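Local structure of tailspike protein (Acinetobacter phage vB_ApiP_P1, 6E1R) at residues 335-340 with 361-366; 391-396 with 404-409; 462-467 with 491-496; 496-501 with 521-526. The protein is the trimeric tailspike, here without its N-terminal part, that probably binds and degrades the capsular polysaccharide of its Acinetobacter host. All coordinates share one frame; numbering follows the deposited sequence.

Overall arrangement
Contacts 1 and 2 lie next to each other in the C-terminal part of the elongated parallel beta-helix, their centres 10 Å apart. They share the pairing of strands 364-367 and 392-395, where Asn391 and His392 hydrogen-bond to Cys363. Contacts 3 and 4 belong to the C-terminal domain; their centres lie 47 to 56 Å from those of contacts 1 and 2, and 9 Å from each other. There strands 484-494 and 497-507 are neighbours in one antiparallel sheet, and the two contacts have Thr496 in common. All four follow one another along the chain. The first pair also touches the second subunit and the second pair the third, so both domains take part in trimer assembly.

Contact 1: residues 335-340 with 361-366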
loop_
_atom_site.group_PDB
_atom_site.type_symbol
_atom_site.label_atom_id
_atom_site.label_comp_id
_atom_site.label_asym_id
_atom_site.label_seq_id
_atom_site.Cartn_x
_atom_site.Cartn_y
_atom_site.Cartn_z
ATOM N N GLN A 335 7.369 4.482 0.583
ATOM C CA GLN A 335 6.936 3.878 -0.677
ATOM C C GLN A 335 6.352 4.968 -1.570
ATOM O O GLN A 335 5.208 5.388 -1.388
ATOM C CB GLN A 335 5.929 2.762 -0.421
ATOM C CG GLN A 335 5.426 2.082 -1.682
ATOM C CD GLN A 335 4.582 0.856 -1.390
ATOM O OE1 GLN A 335 4.650 0.285 -0.302
ATOM N NE2 GLN A 335 3.778 0.445 -2.364
ATOM N N GLY A 336 7.149 5.424 -2.534
ATOM C CA GLY A 336 6.696 6.393 -3.513
ATOM C C GLY A 336 6.341 7.744 -2.928
ATOM O O GLY A 336 5.242 8.257 -3.161
ATOM N N ILE A 337 7.263 8.337 -2.177
ATOM C CA ILE A 337 7.032 9.609 -1.503
ATOM C C ILE A 337 7.722 10.715 -2.288
ATOM O O ILE A 337 8.885 10.572 -2.686
ATOM C CB ILE A 337 7.539 9.570 -0.051
ATOM C CG1 ILE A 337 7.027 8.314 0.655
ATOM C CG2 ILE A 337 7.104 10.816 0.702
ATOM C CD1 ILE A 337 5.520 8.198 0.672
ATOM N N HIS A 338 7.010 11.817 -2.509
ATOM C CA HIS A 338 7.597 12.995 -3.137
ATOM C C HIS A 338 8.293 13.810 -2.053
ATOM O O HIS A 338 7.635 14.355 -1.159
ATOM C CB HIS A 338 6.524 13.814 -3.848
ATOM C CG HIS A 338 7.071 14.933 -4.680
ATOM N ND1 HIS A 338 7.301 14.808 -6.032
ATOM C CD2 HIS A 338 7.442 16.192 -4.350
ATOM C CE1 HIS A 338 7.784 15.943 -6.503
ATOM N NE2 HIS A 338 7.881 16.800 -5.502
HETATM N N MSE A 339 9.618 13.891 -2.120
HETATM C CA MSE A 339 10.392 14.517 -1.052
HETATM C C MSE A 339 11.311 15.630 -1.544
HETATM O O MSE A 339 12.515 15.431 -1.696
HETATM C CB MSE A 339 11.214 13.459 -0.315
HETATM C CG MSE A 339 10.370 12.397 0.368
HETATM SE SE MSE A 339 11.437 10.988 1.184
HETATM C CE MSE A 339 10.883 11.219 3.038
ATOM N N ASN A 340 10.735 16.807 -1.778
ATOM C CA ASN A 340 11.490 17.995 -2.177
ATOM C C ASN A 340 11.933 18.720 -0.910
ATOM O O ASN A 340 11.169 19.490 -0.325
ATOM C CB ASN A 340 10.639 18.892 -3.068
ATOM C CG ASN A 340 11.427 20.044 -3.655
ATOM O OD1 ASN A 340 12.656 20.061 -3.601
ATOM N ND2 ASN A 340 10.720 21.016 -4.221
ATOM N N GLU A 361 11.543 3.409 -1.793
ATOM C CA GLU A 361 11.044 2.745 -2.993
ATOM C C GLU A 361 10.414 3.791 -3.906
ATOM O O GLU A 361 9.295 4.250 -3.661
ATOM C CB GLU A 361 10.049 1.654 -2.614
ATOM C CG GLU A 361 9.640 0.743 -3.750
ATOM C CD GLU A 361 8.613 -0.278 -3.311
ATOM O OE1 GLU A 361 9.002 -1.289 -2.689
ATOM O OE2 GLU A 361 7.413 -0.060 -3.569
ATOM N N GLY A 362 11.138 4.162 -4.960
ATOM C CA GLY A 362 10.610 5.073 -5.953
ATOM C C GLY A 362 10.427 6.502 -5.495
ATOM O O GLY A 362 9.667 7.243 -6.122
ATOM N N CYS A 363 11.107 6.920 -4.431
ATOM C CA CYS A 363 10.969 8.287 -3.952
ATOM C C CYS A 363 11.573 9.274 -4.950
ATOM O O CYS A 363 12.441 8.933 -5.760
ATOM C CB CYS A 363 11.625 8.444 -2.582
ATOM S SG CYS A 363 10.869 7.433 -1.287
ATOM N N TYR A 364 11.107 10.519 -4.873
ATOM C CA TYR A 364 11.452 11.532 -5.862
ATOM C C TYR A 364 11.519 12.894 -5.189
ATOM O O TYR A 364 10.569 13.296 -4.510
ATOM C CB TYR A 364 10.415 11.544 -6.994
ATOM C CG TYR A 364 10.724 12.481 -8.140
ATOM C CD1 TYR A 364 10.333 13.813 -8.102
ATOM C CD2 TYR A 364 11.384 12.025 -9.274
ATOM C CE1 TYR A 364 10.607 14.670 -9.152
ATOM C CE2 TYR A 364 11.661 12.874 -10.329
ATOM C CZ TYR A 364 11.269 14.195 -10.264
ATOM O OH TYR A 364 11.542 15.042 -11.314
ATOM N N GLY A 365 12.629 13.594 -5.376
ATOM C CA GLY A 365 12.763 14.934 -4.844
ATOM C C GLY A 365 14.213 15.377 -4.819
ATOM O O GLY A 365 15.085 14.764 -5.432
ATOM N N GLN A 366 14.445 16.461 -4.080
ATOM C CA GLN A 366 15.755 17.081 -3.949
ATOM C C GLN A 366 16.118 17.161 -2.473
ATOM O O GLN A 366 15.270 17.477 -1.633
ATOM C CB GLN A 366 15.772 18.474 -4.588
ATOM C CG GLN A 366 17.061 19.249 -4.383
ATOM C CD GLN A 366 17.027 20.616 -5.036
ATOM O OE1 GLN A 366 16.564 21.590 -4.443
ATOM N NE2 GLN A 366 17.521 20.695 -6.267
#
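The imidazole of His338 and the phenol ring of Tyr364 project side by side in the same direction, with their planes 35° apart. Tyr364 O lies over one face of the imidazole, 3.8 Å above its plane and displaced toward the rim. The rings meet obliquely: His338 CE1 lies near the plane of the phenol ring, at its edge, 3.7 Å from Tyr364 CD1. CG of each is anti to the backbone N (chi1 -172° for His338). From the second subunit, Ser299 OG hydrogen-bonds His338 ND1 and Phe328 meets the Tyr364 ring edge-to-face. A second side-by-side pair is formed by Gln335 and Glu361, both with extended chains; Gln335 CG is 3.5 Å from Glu361 OE2. Their polar ends look across the trimer, Glu361 to Lys333 of the second subunit and Gln335 to the Gln335 copies of both other subunits.

Three backbone bonds tie the coils: Gly336 N to Glu361 O (2.7 Å), Tyr364 N to Ile337 O (3.1 Å) and Met339 N to Tyr364 O (2.6 Å). Gly365 CA makes a CA-H...O contact with Met339 O (3.2 Å). On the inner side, Cys363 SG packs against Ile337 CB at 4.1 Å; Phe334 and Phe393 also touch Cys363.

These are successive parallel rungs of a beta-helix. Segment 335-340 lies between strand 306-309, to which His338 is bonded through its backbone, and strand 364-367, which passes the pairing on to strand 392-395.

Contact 2: residues 391-396 with 404-409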
loop_
_atom_site.group_PDB
_atom_site.type_symbol
_atom_site.label_atom_id
_atom_site.label_comp_id
_atom_site.label_asym_id
_atom_site.label_seq_id
_atom_site.Cartn_x
_atom_site.Cartn_y
_atom_site.Cartn_z
ATOM N N ASN A 391 14.919 5.287 -6.844
ATOM C CA ASN A 391 14.886 6.595 -6.206
ATOM C C ASN A 391 15.603 7.624 -7.068
ATOM O O ASN A 391 16.630 7.329 -7.686
ATOM C CB ASN A 391 15.540 6.536 -4.825
ATOM C CG ASN A 391 14.803 5.624 -3.870
ATOM O OD1 ASN A 391 13.587 5.723 -3.713
ATOM N ND2 ASN A 391 15.539 4.723 -3.227
ATOM N N HIS A 392 15.057 8.836 -7.106
ATOM C CA HIS A 392 15.706 9.967 -7.757
ATOM C C HIS A 392 15.874 11.083 -6.737
ATOM O O HIS A 392 14.883 11.620 -6.231
ATOM C CB HIS A 392 14.910 10.468 -8.962
ATOM C CG HIS A 392 15.489 11.700 -9.585
ATOM N ND1 HIS A 392 16.750 11.730 -10.140
ATOM C CD2 HIS A 392 14.987 12.950 -9.727
ATOM C CE1 HIS A 392 16.997 12.943 -10.604
ATOM N NE2 HIS A 392 15.943 13.702 -10.367
ATOM N N PHE A 393 17.123 11.427 -6.441
ATOM C CA PHE A 393 17.444 12.475 -5.481
ATOM C C PHE A 393 18.477 13.405 -6.096
ATOM O O PHE A 393 19.571 12.963 -6.463
ATOM C CB PHE A 393 17.970 11.883 -4.170
ATOM C CG PHE A 393 16.905 11.259 -3.316
ATOM C CD1 PHE A 393 15.715 11.925 -3.076
ATOM C CD2 PHE A 393 17.092 10.007 -2.757
ATOM C CE1 PHE A 393 14.733 11.353 -2.290
ATOM C CE2 PHE A 393 16.114 9.430 -1.970
ATOM C CZ PHE A 393 14.932 10.105 -1.737
ATOM N N THR A 394 18.127 14.680 -6.215
ATOM C CA THR A 394 19.083 15.708 -6.595
ATOM C C THR A 394 19.672 16.321 -5.333
ATOM O O THR A 394 18.954 16.581 -4.363
ATOM C CB THR A 394 18.421 16.790 -7.451
ATOM O OG1 THR A 394 16.996 16.652 -7.385
ATOM C CG2 THR A 394 18.866 16.666 -8.899
ATOM N N LEU A 395 20.981 16.538 -5.342
ATOM C CA LEU A 395 21.695 17.014 -4.165
ATOM C C LEU A 395 21.855 18.527 -4.240
ATOM O O LEU A 395 22.496 19.046 -5.160
ATOM C CB LEU A 395 23.058 16.333 -4.037
ATOM C CG LEU A 395 23.019 14.821 -3.806
ATOM C CD1 LEU A 395 24.423 14.257 -3.671
ATOM C CD2 LEU A 395 22.181 14.489 -2.582
ATOM N N ALA A 396 21.275 19.224 -3.270
ATOM C CA ALA A 396 21.473 20.649 -3.083
ATOM C C ALA A 396 22.488 20.864 -1.961
ATOM O O ALA A 396 23.136 19.922 -1.493
ATOM C CB ALA A 396 20.135 21.335 -2.800
ATOM N N ILE A 404 24.580 5.052 -1.073
ATOM C CA ILE A 404 23.223 4.603 -1.363
ATOM C C ILE A 404 22.931 4.816 -2.841
ATOM O O ILE A 404 23.247 5.870 -3.409
ATOM C CB ILE A 404 22.212 5.344 -0.471
ATOM C CG1 ILE A 404 22.553 5.127 1.006
ATOM C CG2 ILE A 404 20.792 4.885 -0.769
ATOM C CD1 ILE A 404 21.676 5.905 1.962
ATOM N N ARG A 405 22.322 3.815 -3.471
ATOM C CA ARG A 405 22.096 3.852 -4.909
ATOM C C ARG A 405 20.884 4.707 -5.255
ATOM O O ARG A 405 19.852 4.657 -4.579
ATOM C CB ARG A 405 21.903 2.438 -5.454
ATOM C CG ARG A 405 22.209 2.296 -6.936
ATOM C CD ARG A 405 22.058 0.853 -7.390
ATOM N NE ARG A 405 22.552 0.644 -8.748
ATOM C CZ ARG A 405 22.345 -0.463 -9.455
ATOM N NH1 ARG A 405 21.647 -1.464 -8.935
ATOM N NH2 ARG A 405 22.831 -0.568 -10.684
ATOM N N THR A 406 21.019 5.493 -6.322
ATOM C CA THR A 406 19.932 6.268 -6.902
ATOM C C THR A 406 19.955 6.077 -8.412
ATOM O O THR A 406 20.871 5.464 -8.968
ATOM C CB THR A 406 20.029 7.763 -6.557
ATOM O OG1 THR A 406 21.166 8.337 -7.212
ATOM C CG2 THR A 406 20.149 7.970 -5.053
ATOM N N LEU A 407 18.927 6.605 -9.080
ATOM C CA LEU A 407 18.854 6.479 -10.533
ATOM C C LEU A 407 20.007 7.209 -11.214
ATOM O O LEU A 407 20.528 6.744 -12.235
ATOM C CB LEU A 407 17.511 7.005 -11.037
ATOM C CG LEU A 407 16.286 6.144 -10.723
ATOM C CD1 LEU A 407 15.023 6.781 -11.280
ATOM C CD2 LEU A 407 16.467 4.737 -11.270
ATOM N N THR A 408 20.424 8.348 -10.664
ATOM C CA THR A 408 21.563 9.085 -11.197
ATOM C C THR A 408 22.890 8.662 -10.580
ATOM O O THR A 408 23.940 9.137 -11.025
ATOM C CB THR A 408 21.365 10.592 -10.996
ATOM O OG1 THR A 408 21.176 10.874 -9.604
ATOM C CG2 THR A 408 20.159 11.080 -11.782
HETATM N N MSE A 409 22.869 7.791 -9.576
HETATM C CA MSE A 409 24.094 7.270 -8.976
HETATM C C MSE A 409 24.065 5.748 -8.922
HETATM O O MSE A 409 23.897 5.164 -7.852
HETATM C CB MSE A 409 24.289 7.841 -7.570
HETATM C CG MSE A 409 24.896 9.232 -7.540
HETATM SE SE MSE A 409 26.823 9.194 -7.826
HETATM C CE MSE A 409 27.330 8.101 -6.291
HETATM O O HOH W 1 17.726 3.852 -6.491
HETATM O O HOH W 2 18.805 10.090 -8.817
HETATM O O HOH W 3 20.940 10.933 -6.638
#
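A single direct hydrogen bond joins the segments: Leu407 N donates a hydrogen bond to Asn391 O at 2.8 Å, lying nearly along the C=O axis. Leu407 CG lies 3.3 Å from the same oxygen, Asn391 O.

Water supplies the other polar links. One molecule donates to Arg405 O and accepts from Asn391 N. A second is held by His392 ND1 (2.9 Å), Phe393 N and Thr408 N, taking up both backbone amides. A third donates to Phe393 O and also bonds Thr406 OG1, which is placed between the backbone N and the carbonyl carbon (chi1 68°).

Apolar touches are few. Thr408 CG2 meets the His392 imidazole at its edge and in its plane, 3.8 Å from ND1, the two side chains crossing obliquely. Thr406 CG2 approaches the Phe393 ring at CD2, 4.3 Å away.

The loop 404-409 follows strand 392-395, the last strand of the parallel coil, and lies beside it without pairing as a strand. Asn391 N, Phe393 N and Phe393 O reach the loop through ordered waters. With one direct bond and three water bridges joining strand edge and loop, the waters are part of the interface.

Contact 3: residues 462-467 with 491-496; sequences ASYGGR and VTSVGT
Tyr464 lays its ring beneath Ser493 at the open end of the antiparallel beta hairpin made by strands 465-474 and 484-494. From Tyr464 CB, a chi1 of 51° swings CG between the backbone N and the carbonyl carbon. CG is 3.8 Å from Ser493 OG. Farther out, CD2 and CE2 run under that hydroxyl, CE2 being 3.2 Å from Ser493 OG, which stands over one face of the ring and is displaced toward its rim. On the other branch, CD1 comes near Thr492 CA and CE1 near Ser493 CB. At CZ the methylene takes over, with Ser493 CB 3.6 Å away; its position over the face makes a CH-pi contact. The tip, OH, passes Ser493 CB and finishes on a hydrogen bond to Asn527 OD1.

The carbonyl of the same tyrosine is gripped twice. Thr492 OG1 donates to Tyr464 O in the carbonyl plane at 2.7 Å, while Ser493 N donates at 3.2 Å, tilted 32° from that plane. The threonine hydroxyl also hydrogen-bonds Ser484 of the third subunit, so this junction reaches into the trimer interface.

Gly465 and Thr492 form a non-hydrogen-bonded pair, their CA atoms 3.9 Å apart. The next pair is hydrogen-bonded in both directions: Gly466 N donates to Val491 O at 2.8 Å, and Val491 N returns a nearly straight bond to Gly466 O at 2.9 Å.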
loop_
_atom_site.group_PDB
_atom_site.type_symbol
_atom_site.label_atom_id
_atom_site.label_comp_id
_atom_site.label_asym_id
_atom_site.label_seq_id
_atom_site.Cartn_x
_atom_site.Cartn_y
_atom_site.Cartn_z
ATOM N N ALA A 462 33.942 -32.618 7.221
ATOM C CA ALA A 462 34.214 -33.466 6.075
ATOM C C ALA A 462 35.558 -33.105 5.446
ATOM O O ALA A 462 36.167 -32.077 5.752
ATOM C CB ALA A 462 33.094 -33.350 5.043
ATOM N N SER A 463 36.019 -33.975 4.553
ATOM C CA SER A 463 37.256 -33.728 3.825
ATOM C C SER A 463 37.072 -32.543 2.887
ATOM O O SER A 463 36.222 -32.580 1.991
ATOM C CB SER A 463 37.665 -34.974 3.043
ATOM O OG SER A 463 37.864 -36.083 3.905
ATOM N N TYR A 464 37.861 -31.494 3.090
ATOM C CA TYR A 464 37.798 -30.341 2.208
ATOM C C TYR A 464 38.754 -30.521 1.031
ATOM O O TYR A 464 39.598 -31.419 1.008
ATOM C CB TYR A 464 38.103 -29.049 2.968
ATOM C CG TYR A 464 39.375 -29.060 3.786
ATOM C CD1 TYR A 464 40.599 -28.746 3.209
ATOM C CD2 TYR A 464 39.348 -29.358 5.142
ATOM C CE1 TYR A 464 41.763 -28.745 3.957
ATOM C CE2 TYR A 464 40.505 -29.358 5.898
ATOM C CZ TYR A 464 41.710 -29.051 5.301
ATOM O OH TYR A 464 42.862 -29.051 6.051
ATOM N N GLY A 465 38.599 -29.652 0.038
ATOM C CA GLY A 465 39.413 -29.711 -1.159
ATOM C C GLY A 465 39.119 -28.561 -2.098
ATOM O O GLY A 465 37.998 -28.435 -2.600
ATOM N N GLY A 466 40.110 -27.719 -2.346
ATOM C CA GLY A 466 39.895 -26.580 -3.207
ATOM C C GLY A 466 41.172 -25.825 -3.491
ATOM O O GLY A 466 42.276 -26.340 -3.302
ATOM N N ARG A 467 40.999 -24.590 -3.949
ATOM C CA ARG A 467 42.094 -23.724 -4.356
ATOM C C ARG A 467 42.160 -22.504 -3.447
ATOM O O ARG A 467 41.135 -22.008 -2.970
ATOM C CB ARG A 467 41.892 -23.294 -5.814
ATOM C CG ARG A 467 43.076 -22.655 -6.504
ATOM C CD ARG A 467 42.590 -21.975 -7.774
ATOM N NE ARG A 467 41.639 -22.818 -8.496
ATOM C CZ ARG A 467 40.649 -22.357 -9.255
ATOM N NH1 ARG A 467 40.468 -21.051 -9.394
ATOM N NH2 ARG A 467 39.833 -23.201 -9.871
ATOM N N VAL A 491 44.677 -27.323 -1.982
ATOM C CA VAL A 491 44.619 -27.938 -0.664
ATOM C C VAL A 491 43.506 -28.974 -0.630
ATOM O O VAL A 491 42.482 -28.846 -1.310
ATOM C CB VAL A 491 44.414 -26.892 0.454
ATOM C CG1 VAL A 491 45.602 -25.944 0.520
ATOM C CG2 VAL A 491 43.116 -26.120 0.238
ATOM N N THR A 492 43.724 -30.012 0.172
ATOM C CA THR A 492 42.729 -31.029 0.478
ATOM C C THR A 492 43.245 -31.830 1.663
ATOM O O THR A 492 44.439 -31.804 1.973
ATOM C CB THR A 492 42.447 -31.948 -0.717
ATOM O OG1 THR A 492 41.388 -32.855 -0.384
ATOM C CG2 THR A 492 43.688 -32.741 -1.090
ATOM N N SER A 493 42.334 -32.541 2.321
ATOM C CA SER A 493 42.682 -33.306 3.508
ATOM C C SER A 493 41.967 -34.647 3.481
ATOM O O SER A 493 40.873 -34.777 2.928
ATOM C CB SER A 493 42.325 -32.548 4.795
ATOM O OG SER A 493 40.925 -32.379 4.917
ATOM N N VAL A 494 42.606 -35.648 4.086
ATOM C CA VAL A 494 42.013 -36.971 4.281
ATOM C C VAL A 494 42.315 -37.356 5.727
ATOM O O VAL A 494 43.364 -37.935 6.027
ATOM C CB VAL A 494 42.556 -38.019 3.302
ATOM C CG1 VAL A 494 41.873 -39.358 3.532
ATOM C CG2 VAL A 494 42.364 -37.566 1.863
ATOM N N GLY A 495 41.396 -37.033 6.631
ATOM C CA GLY A 495 41.641 -37.306 8.039
ATOM C C GLY A 495 42.752 -36.419 8.565
ATOM O O GLY A 495 42.740 -35.196 8.382
ATOM N N THR A 496 43.727 -37.038 9.233
ATOM C CA THR A 496 44.882 -36.307 9.739
ATOM C C THR A 496 45.866 -35.924 8.642
ATOM O O THR A 496 46.756 -35.103 8.894
ATOM C CB THR A 496 45.602 -37.133 10.807
ATOM O OG1 THR A 496 46.024 -38.382 10.243
ATOM C CG2 THR A 496 44.680 -37.399 11.987
#

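Contact 4: residues 496-501 with 521-526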
loop_
_atom_site.group_PDB
_atom_site.type_symbol
_atom_site.label_atom_id
_atom_site.label_comp_id
_atom_site.label_asym_id
_atom_site.label_seq_id
_atom_site.Cartn_x
_atom_site.Cartn_y
_atom_site.Cartn_z
ATOM N N THR A 496 43.727 -37.038 9.233
ATOM C CA THR A 496 44.882 -36.307 9.739
ATOM C C THR A 496 45.866 -35.924 8.642
ATOM O O THR A 496 46.756 -35.103 8.894
ATOM C CB THR A 496 45.602 -37.133 10.807
ATOM O OG1 THR A 496 46.024 -38.382 10.243
ATOM C CG2 THR A 496 44.680 -37.399 11.987
ATOM N N ALA A 497 45.734 -36.491 7.446
ATOM C CA ALA A 497 46.656 -36.199 6.357
ATOM C C ALA A 497 46.262 -34.902 5.662
ATOM O O ALA A 497 45.119 -34.745 5.221
ATOM C CB ALA A 497 46.676 -37.352 5.354
ATOM N N LYS A 498 47.210 -33.975 5.568
ATOM C CA LYS A 498 46.997 -32.682 4.930
ATOM C C LYS A 498 47.797 -32.625 3.635
ATOM O O LYS A 498 48.981 -32.977 3.616
ATOM C CB LYS A 498 47.412 -31.538 5.857
ATOM C CG LYS A 498 46.900 -31.667 7.285
ATOM C CD LYS A 498 45.400 -31.904 7.334
ATOM C CE LYS A 498 44.928 -32.133 8.761
ATOM N NZ LYS A 498 43.488 -32.504 8.824
ATOM N N TYR A 499 47.153 -32.176 2.561
ATOM C CA TYR A 499 47.769 -32.110 1.241
ATOM C C TYR A 499 47.694 -30.679 0.730
ATOM O O TYR A 499 46.599 -30.135 0.558
ATOM C CB TYR A 499 47.080 -33.064 0.263
ATOM C CG TYR A 499 47.112 -34.506 0.705
ATOM C CD1 TYR A 499 46.130 -35.019 1.541
ATOM C CD2 TYR A 499 48.124 -35.358 0.285
ATOM C CE1 TYR A 499 46.158 -36.337 1.949
ATOM C CE2 TYR A 499 48.161 -36.677 0.687
ATOM C CZ TYR A 499 47.177 -37.162 1.519
ATOM O OH TYR A 499 47.209 -38.477 1.923
ATOM N N ILE A 500 48.856 -30.077 0.486
ATOM C CA ILE A 500 48.943 -28.731 -0.066
ATOM C C ILE A 500 50.008 -28.723 -1.154
ATOM O O ILE A 500 51.074 -29.330 -1.002
ATOM C CB ILE A 500 49.240 -27.682 1.030
ATOM C CG1 ILE A 500 49.300 -26.275 0.430
ATOM C CG2 ILE A 500 50.521 -28.019 1.780
ATOM C CD1 ILE A 500 49.403 -25.174 1.462
ATOM N N SER A 501 49.709 -28.050 -2.264
ATOM C CA SER A 501 50.606 -27.994 -3.411
ATOM C C SER A 501 50.603 -26.577 -3.959
ATOM O O SER A 501 49.552 -26.073 -4.367
ATOM C CB SER A 501 50.181 -28.990 -4.495
ATOM O OG SER A 501 51.015 -28.896 -5.638
ATOM N N TRP A 521 54.084 -22.431 2.527
ATOM C CA TRP A 521 52.756 -22.717 3.049
ATOM C C TRP A 521 52.602 -24.185 3.420
ATOM O O TRP A 521 53.079 -25.074 2.707
ATOM C CB TRP A 521 51.690 -22.313 2.030
ATOM C CG TRP A 521 51.775 -20.865 1.695
ATOM C CD1 TRP A 521 52.467 -20.298 0.664
ATOM C CD2 TRP A 521 51.172 -19.786 2.416
ATOM N NE1 TRP A 521 52.321 -18.933 0.691
ATOM C CE2 TRP A 521 51.529 -18.594 1.757
ATOM C CE3 TRP A 521 50.358 -19.714 3.550
ATOM C CZ2 TRP A 521 51.100 -17.344 2.197
ATOM C CZ3 TRP A 521 49.933 -18.473 3.983
ATOM C CH2 TRP A 521 50.307 -17.305 3.311
ATOM N N SER A 522 51.932 -24.423 4.545
ATOM C CA SER A 522 51.678 -25.766 5.044
ATOM C C SER A 522 50.333 -25.770 5.757
ATOM O O SER A 522 49.688 -24.731 5.922
ATOM C CB SER A 522 52.790 -26.234 5.987
ATOM O OG SER A 522 52.874 -25.393 7.125
ATOM N N ILE A 523 49.913 -26.962 6.176
ATOM C CA ILE A 523 48.690 -27.152 6.949
ATOM C C ILE A 523 49.030 -28.049 8.130
ATOM O O ILE A 523 49.539 -29.161 7.941
ATOM C CB ILE A 523 47.553 -27.762 6.111
ATOM C CG1 ILE A 523 47.277 -26.910 4.871
ATOM C CG2 ILE A 523 46.292 -27.904 6.949
ATOM C CD1 ILE A 523 46.231 -27.495 3.947
ATOM N N ASN A 524 48.756 -27.572 9.342
ATOM C CA ASN A 524 49.094 -28.315 10.546
ATOM C C ASN A 524 47.965 -29.285 10.893
ATOM O O ASN A 524 47.005 -29.456 10.136
ATOM C CB ASN A 524 49.409 -27.359 11.697
ATOM C CG ASN A 524 48.243 -26.444 12.050
ATOM O OD1 ASN A 524 47.106 -26.661 11.631
ATOM N ND2 ASN A 524 48.529 -25.415 12.838
ATOM N N SER A 525 48.069 -29.929 12.057
ATOM C CA SER A 525 47.066 -30.905 12.465
ATOM C C SER A 525 45.723 -30.263 12.786
ATOM O O SER A 525 44.703 -30.959 12.783
ATOM C CB SER A 525 47.567 -31.698 13.674
ATOM O OG SER A 525 47.925 -30.835 14.739
ATOM N N SER A 526 45.699 -28.959 13.066
ATOM C CA SER A 526 44.462 -28.241 13.346
ATOM C C SER A 526 43.827 -27.644 12.093
ATOM O O SER A 526 42.963 -26.767 12.209
ATOM C CB SER A 526 44.713 -27.144 14.383
ATOM O OG SER A 526 45.142 -27.700 15.615
#
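Lys498 and Ile523 meet with their side chains crossed at about a right angle, each reaching from its own strand toward the other. Lys498 CB is 3.8 Å from Ile523 CB, and Lys498 CG is as near to Ile523 CG2. A bend at chi2 (-52°) turns CD of the lysine aside, and the chain then runs past the carbonyls of Asn524 and Ser525, which follow strand 521-523, with Lys498 CG 3.6 Å from Asn524 O and Lys498 CE 4.2 Å from Ser525 O. Beyond this aliphatic part, NZ hydrogen-bonds Asn527 OD1 and Gly495 O.

Two positions along, Ile500 reaches Trp521 at a slant. CG1 is anti to the backbone N (chi1 -179°), and Ile500 CD1 ends 3.7 Å from Trp521 CB. The indole itself leads away from this contact and meets Tyr487 edge-to-face. Ile523 CD1 lies 4.2 Å from Ile500 CB.

The strand segments run antiparallel, 161° between their directions, but their axes stay 6.9 Å apart, and the contact is made by van der Waals touches of side chains with side chains and backbone. Within this chain, strand 497-507 is an outermost strand of the five-stranded antiparallel sheet and strand 519-523 of the four-stranded one. Their facing residues pack as in a beta sandwich: Val491 of strand 484-494 touches both Ile500 and Ile523, and Leu454 of strand 448-455 touches Ile523.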